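Local coordinates for mandelate racemase / muconate lactonizing enzyme, C-terminal domain protein (Pseudovibrio sp. JE062, PDB 4JHM) that is a member of the mandelate racemase / muconate lactonizing enzyme family of the enolase superfamily whose own function is not established, at residues A[157-162]-A[327-332]; A[131-136]-A[345-350]. All coordinates share one frame; numbering follows the deposited sequence.

Interaction 1: residues A[157-162]-A[327-332]; sequences IEHGFT and YPYEAF
His159 and Phe161 meet Tyr327 and Tyr329 in a four-ring aromatic cluster. It joins the region where helix 149-159 gives way to the following loop to the loop after strand 323-326, in the barrel-type domain of this enolase-superfamily protein. Two ring pairs centre on Tyr327. The first is an offset stack with His159, centroids 4.9 Å apart and planes at 28°. Here Tyr327 OH lies over one face of the imidazole, towards its rim. The second is edge-to-face. Phe161 turns an edge to the phenol, and its CE2 stands over the face of Tyr327, 3.6 Å from Tyr327 CG, with the planes at 65°. Tyr327 CG is anti to the backbone N (chi1 -170°), which sets the base of the ring against Phe161 CE2. Apolar packing continues from Phe161 CZ to Tyr329 CE1 at 4.4 Å. Phe161 and Tyr329 point at each other tip to tip, and Phe161 also packs on Ser136 and Ala138 of strand 133-139. Tyr329 OH takes part in a weak hydrogen bond with the backbone N of Thr342. Tyr327 OH lies 3.4 Å from His159 ND1.

Interaction 2: residues A[131-136]-A[345-350]; sequences RTKIKS and EGYVHA
Lys133 crosses the ring of Tyr347 where strand 347-349 pairs antiparallel with strand 133-139, which also has parallel neighbours 163-167 and 323-326 in the barrel-type domain. Its CG sits between the backbone N and the carbonyl carbon (chi1 67°), and the chain beyond is extended. Lys133 CE lies over one face of the phenol, making a CH-pi contact. Lys133 NZ completes a cation-pi contact over the same ring, 4.3 Å from the centroid and 9° off the normal. Lys133 also runs beside His349, with CD 3.6 Å from His349 CE1. The imidazole NE2 is hydrogen-bonded to Asp343 OD2, which probably limits its rotation. Lys135 crosses Tyr347 obliquely. Its chain is bent at chi2 and chi4. Lys135 CE lies 3.7 Å from Tyr347 CZ, and NZ makes a weak hydrogen bond to Tyr347 OH. On the other face of the sheet, Ile134 and Val348 lie side by side, pointing the same way. Ile134 CG2 touches Val348 CG1 at 3.5 Å, and both residues pack on Leu311 of helix 304-316 and on Phe323. Ile134 and Val348 are also the hydrogen-bonded pair, linked through both backbone N-H groups. Ala350 N to Thr132 O extends the pairing at one end. At the other, Ser136 N donates to Gly346 O at 3.0 Å, with an N-H...O angle of 170°.

Overall arrangement
Both contacts are partly buried and share one region of the domain. Their centres are about 13 Å apart, and strand 133-139 precedes helix 149-159 in the chain. Interaction 1 is nested in the loop closed by interaction 2. It joins a helix end and the residues after it to a loop through four aromatic side chains. Interaction 2 joins two strands mainly by backbone hydrogen bonds. It has an apolar side buried against helix 304-316 and a more exposed side with lysines, a tyrosine and a histidine. The two contacts touch directly: Phe161 CE1 lies 3.6 Å from Ser136 OG, and Thr162 OG1 packs on Lys135 CD.

Interaction 1: residues A[157-162]-A[327-332]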
loop_
_atom_site.group_PDB
_atom_site.type_symbol
_atom_site.label_atom_id
_atom_site.label_comp_id
_atom_site.label_asym_id
_atom_site.label_seq_id
_atom_site.Cartn_x
_atom_site.Cartn_y
_atom_site.Cartn_z
ATOM N N ILE A 157 27.500 -37.776 -10.242
ATOM C CA ILE A 157 26.727 -38.671 -9.383
ATOM C C ILE A 157 27.584 -39.780 -8.769
ATOM O O ILE A 157 27.322 -40.218 -7.652
ATOM C CB ILE A 157 25.533 -39.281 -10.142
ATOM C CG1 ILE A 157 24.582 -38.165 -10.592
ATOM C CG2 ILE A 157 24.793 -40.276 -9.260
ATOM C CD1 ILE A 157 23.536 -38.603 -11.592
ATOM N N GLU A 158 28.603 -40.236 -9.489
ATOM C CA GLU A 158 29.541 -41.198 -8.914
ATOM C C GLU A 158 30.450 -40.513 -7.898
ATOM O O GLU A 158 30.711 -41.060 -6.827
ATOM C CB GLU A 158 30.384 -41.884 -9.996
ATOM C CG GLU A 158 29.885 -43.265 -10.401
ATOM C CD GLU A 158 30.039 -44.301 -9.296
ATOM O OE1 GLU A 158 29.497 -44.085 -8.190
ATOM O OE2 GLU A 158 30.693 -45.343 -9.532
ATOM N N HIS A 159 30.919 -39.312 -8.225
ATOM C CA HIS A 159 31.848 -38.607 -7.350
ATOM C C HIS A 159 31.217 -38.352 -5.992
ATOM O O HIS A 159 31.924 -38.126 -5.013
ATOM C CB HIS A 159 32.325 -37.291 -7.969
ATOM C CG HIS A 159 33.531 -36.714 -7.290
ATOM N ND1 HIS A 159 34.776 -37.301 -7.362
ATOM C CD2 HIS A 159 33.682 -35.611 -6.520
ATOM C CE1 HIS A 159 35.642 -36.584 -6.669
ATOM N NE2 HIS A 159 35.004 -35.553 -6.147
ATOM N N GLY A 160 29.887 -38.388 -5.939
ATOM C CA GLY A 160 29.162 -38.295 -4.672
ATOM C C GLY A 160 28.248 -37.089 -4.552
ATOM O O GLY A 160 27.541 -36.943 -3.556
ATOM N N PHE A 161 28.262 -36.229 -5.567
ATOM C CA PHE A 161 27.500 -34.987 -5.539
ATOM C C PHE A 161 26.004 -35.236 -5.388
ATOM O O PHE A 161 25.445 -36.146 -5.996
ATOM C CB PHE A 161 27.747 -34.170 -6.809
ATOM C CG PHE A 161 29.051 -33.417 -6.814
ATOM C CD1 PHE A 161 29.283 -32.397 -5.903
ATOM C CD2 PHE A 161 30.035 -33.711 -7.747
ATOM C CE1 PHE A 161 30.473 -31.696 -5.913
ATOM C CE2 PHE A 161 31.226 -33.012 -7.761
ATOM C CZ PHE A 161 31.443 -32.002 -6.842
ATOM N N THR A 162 25.369 -34.394 -4.583
ATOM C CA THR A 162 23.956 -34.524 -4.245
ATOM C C THR A 162 23.089 -33.534 -5.022
ATOM O O THR A 162 21.861 -33.598 -4.973
ATOM C CB THR A 162 23.763 -34.248 -2.746
ATOM O OG1 THR A 162 24.674 -33.211 -2.336
ATOM C CG2 THR A 162 24.029 -35.508 -1.938
ATOM N N TYR A 327 33.208 -28.147 -10.746
ATOM C CA TYR A 327 33.770 -29.463 -11.022
ATOM C C TYR A 327 34.003 -29.532 -12.529
ATOM O O TYR A 327 33.083 -29.247 -13.300
ATOM C CB TYR A 327 32.783 -30.540 -10.549
ATOM C CG TYR A 327 33.317 -31.956 -10.538
ATOM C CD1 TYR A 327 34.460 -32.285 -9.820
ATOM C CD2 TYR A 327 32.661 -32.971 -11.227
ATOM C CE1 TYR A 327 34.946 -33.578 -9.805
ATOM C CE2 TYR A 327 33.139 -34.270 -11.219
ATOM C CZ TYR A 327 34.281 -34.568 -10.508
ATOM O OH TYR A 327 34.761 -35.859 -10.494
ATOM N N PRO A 328 35.229 -29.884 -12.966
ATOM C CA PRO A 328 36.416 -30.318 -12.212
ATOM C C PRO A 328 37.013 -29.244 -11.303
ATOM O O PRO A 328 36.618 -28.083 -11.378
ATOM C CB PRO A 328 37.429 -30.678 -13.310
ATOM C CG PRO A 328 36.666 -30.698 -14.591
ATOM C CD PRO A 328 35.519 -29.765 -14.404
ATOM N N TYR A 329 37.968 -29.643 -10.463
ATOM C CA TYR A 329 38.567 -28.741 -9.482
ATOM C C TYR A 329 39.858 -28.122 -9.992
ATOM O O TYR A 329 40.099 -26.930 -9.823
ATOM C CB TYR A 329 38.917 -29.490 -8.194
ATOM C CG TYR A 329 37.870 -30.450 -7.677
ATOM C CD1 TYR A 329 36.618 -29.999 -7.286
ATOM C CD2 TYR A 329 38.154 -31.806 -7.538
ATOM C CE1 TYR A 329 35.668 -30.874 -6.796
ATOM C CE2 TYR A 329 37.210 -32.689 -7.050
ATOM C CZ TYR A 329 35.970 -32.219 -6.678
ATOM O OH TYR A 329 35.022 -33.084 -6.191
ATOM N N GLU A 330 40.687 -28.959 -10.604
ATOM C CA GLU A 330 42.086 -28.638 -10.889
ATOM C C GLU A 330 42.345 -27.183 -11.286
ATOM O O GLU A 330 43.266 -26.552 -10.767
ATOM C CB GLU A 330 42.628 -29.574 -11.973
ATOM C CG GLU A 330 42.765 -31.029 -11.534
ATOM C CD GLU A 330 41.448 -31.792 -11.537
ATOM O OE1 GLU A 330 41.484 -33.036 -11.445
ATOM O OE2 GLU A 330 40.376 -31.158 -11.634
ATOM N N ALA A 331 41.546 -26.654 -12.204
ATOM C CA ALA A 331 41.780 -25.307 -12.715
ATOM C C ALA A 331 41.880 -24.291 -11.577
ATOM O O ALA A 331 42.799 -23.470 -11.543
ATOM C CB ALA A 331 40.681 -24.912 -13.688
ATOM N N PHE A 332 40.936 -24.361 -10.644
ATOM C CA PHE A 332 40.866 -23.406 -9.541
ATOM C C PHE A 332 41.717 -23.821 -8.342
ATOM O O PHE A 332 41.538 -23.311 -7.238
ATOM C CB PHE A 332 39.412 -23.221 -9.109
ATOM C CG PHE A 332 38.547 -22.601 -10.164
ATOM C CD1 PHE A 332 38.733 -21.278 -10.537
ATOM C CD2 PHE A 332 37.549 -23.332 -10.782
ATOM C CE1 PHE A 332 37.945 -20.700 -11.510
ATOM C CE2 PHE A 332 36.752 -22.754 -11.756
ATOM C CZ PHE A 332 36.953 -21.438 -12.120
#

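Interaction 2: residues A[131-136]-A[345-350]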
loop_
_atom_site.group_PDB
_atom_site.type_symbol
_atom_site.label_atom_id
_atom_site.label_comp_id
_atom_site.label_asym_id
_atom_site.label_seq_id
_atom_site.Cartn_x
_atom_site.Cartn_y
_atom_site.Cartn_z
ATOM N N ARG A 131 28.257 -25.915 11.918
ATOM C CA ARG A 131 28.603 -27.163 11.257
ATOM C C ARG A 131 30.060 -27.109 10.845
ATOM O O ARG A 131 30.625 -26.028 10.680
ATOM C CB ARG A 131 27.745 -27.389 10.009
ATOM C CG ARG A 131 26.397 -26.690 10.032
ATOM C CD ARG A 131 26.358 -25.481 9.115
ATOM N NE ARG A 131 25.754 -25.849 7.843
ATOM C CZ ARG A 131 25.257 -24.987 6.967
ATOM N NH1 ARG A 131 25.292 -23.682 7.199
ATOM N NH2 ARG A 131 24.721 -25.445 5.847
ATOM N N THR A 132 30.662 -28.281 10.674
ATOM C CA THR A 132 32.039 -28.365 10.225
ATOM C C THR A 132 32.082 -28.848 8.772
ATOM O O THR A 132 33.151 -28.936 8.162
ATOM C CB THR A 132 32.861 -29.284 11.156
ATOM O OG1 THR A 132 34.247 -28.925 11.088
ATOM C CG2 THR A 132 32.679 -30.760 10.792
ATOM N N LYS A 133 30.904 -29.140 8.220
ATOM C CA LYS A 133 30.776 -29.572 6.826
ATOM C C LYS A 133 29.416 -29.169 6.264
ATOM O O LYS A 133 28.522 -28.789 7.019
ATOM C CB LYS A 133 30.949 -31.089 6.720
ATOM C CG LYS A 133 29.837 -31.895 7.375
ATOM C CD LYS A 133 30.016 -33.383 7.122
ATOM C CE LYS A 133 28.919 -34.199 7.791
ATOM N NZ LYS A 133 29.182 -35.662 7.699
ATOM N N ILE A 134 29.253 -29.267 4.946
ATOM C CA ILE A 134 27.993 -28.875 4.305
ATOM C C ILE A 134 27.820 -29.467 2.899
ATOM O O ILE A 134 28.795 -29.684 2.183
ATOM C CB ILE A 134 27.891 -27.345 4.213
ATOM C CG1 ILE A 134 26.662 -26.933 3.402
ATOM C CG2 ILE A 134 29.141 -26.771 3.566
ATOM C CD1 ILE A 134 26.543 -25.438 3.194
ATOM N N LYS A 135 26.571 -29.728 2.515
ATOM C CA LYS A 135 26.251 -30.232 1.175
ATOM C C LYS A 135 26.748 -29.273 0.104
ATOM O O LYS A 135 26.465 -28.079 0.164
ATOM C CB LYS A 135 24.736 -30.390 1.004
ATOM C CG LYS A 135 24.137 -31.593 1.703
ATOM C CD LYS A 135 24.003 -32.769 0.757
ATOM C CE LYS A 135 23.915 -34.081 1.519
ATOM N NZ LYS A 135 22.814 -34.071 2.519
ATOM N N SER A 136 27.469 -29.801 -0.880
ATOM C CA SER A 136 27.894 -29.008 -2.026
ATOM C C SER A 136 27.077 -29.361 -3.263
ATOM O O SER A 136 26.414 -30.393 -3.307
ATOM C CB SER A 136 29.375 -29.252 -2.316
ATOM O OG SER A 136 29.619 -30.615 -2.630
ATOM N N GLU A 345 30.136 -38.589 0.114
ATOM C CA GLU A 345 28.781 -38.450 0.645
ATOM C C GLU A 345 28.092 -37.174 0.165
ATOM O O GLU A 345 26.895 -36.994 0.382
ATOM C CB GLU A 345 28.804 -38.469 2.174
ATOM C CG GLU A 345 29.246 -39.794 2.773
ATOM C CD GLU A 345 28.675 -40.031 4.159
ATOM O OE1 GLU A 345 28.684 -41.193 4.614
ATOM O OE2 GLU A 345 28.209 -39.058 4.790
ATOM N N GLY A 346 28.851 -36.291 -0.479
ATOM C CA GLY A 346 28.310 -35.051 -1.026
ATOM C C GLY A 346 28.640 -33.836 -0.177
ATOM O O GLY A 346 28.103 -32.740 -0.406
ATOM N N TYR A 347 29.528 -34.026 0.798
ATOM C CA TYR A 347 29.875 -32.971 1.748
ATOM C C TYR A 347 31.247 -32.371 1.477
ATOM O O TYR A 347 32.211 -33.088 1.225
ATOM C CB TYR A 347 29.846 -33.511 3.182
ATOM C CG TYR A 347 28.478 -33.938 3.655
ATOM C CD1 TYR A 347 27.598 -33.027 4.224
ATOM C CD2 TYR A 347 28.066 -35.254 3.534
ATOM C CE1 TYR A 347 26.343 -33.419 4.656
ATOM C CE2 TYR A 347 26.819 -35.658 3.965
ATOM C CZ TYR A 347 25.960 -34.739 4.522
ATOM O OH TYR A 347 24.719 -35.154 4.945
ATOM N N VAL A 348 31.321 -31.044 1.529
ATOM C CA VAL A 348 32.596 -30.343 1.535
ATOM C C VAL A 348 32.967 -30.050 2.986
ATOM O O VAL A 348 32.105 -29.669 3.784
ATOM C CB VAL A 348 32.520 -29.022 0.757
ATOM C CG1 VAL A 348 31.713 -27.996 1.533
ATOM C CG2 VAL A 348 33.913 -28.488 0.481
ATOM N N HIS A 349 34.241 -30.230 3.328
ATOM C CA HIS A 349 34.692 -30.059 4.708
ATOM C C HIS A 349 35.520 -28.797 4.908
ATOM O O HIS A 349 36.264 -28.388 4.024
ATOM C CB HIS A 349 35.519 -31.269 5.146
ATOM C CG HIS A 349 34.710 -32.509 5.340
ATOM N ND1 HIS A 349 34.140 -32.844 6.549
ATOM C CD2 HIS A 349 34.368 -33.494 4.477
ATOM C CE1 HIS A 349 33.483 -33.983 6.423
ATOM N NE2 HIS A 349 33.606 -34.399 5.175
ATOM N N ALA A 350 35.389 -28.193 6.083
ATOM C CA ALA A 350 36.234 -27.073 6.461
ATOM C C ALA A 350 37.681 -27.528 6.438
ATOM O O ALA A 350 37.996 -28.596 6.956
ATOM C CB ALA A 350 35.872 -26.580 7.849
#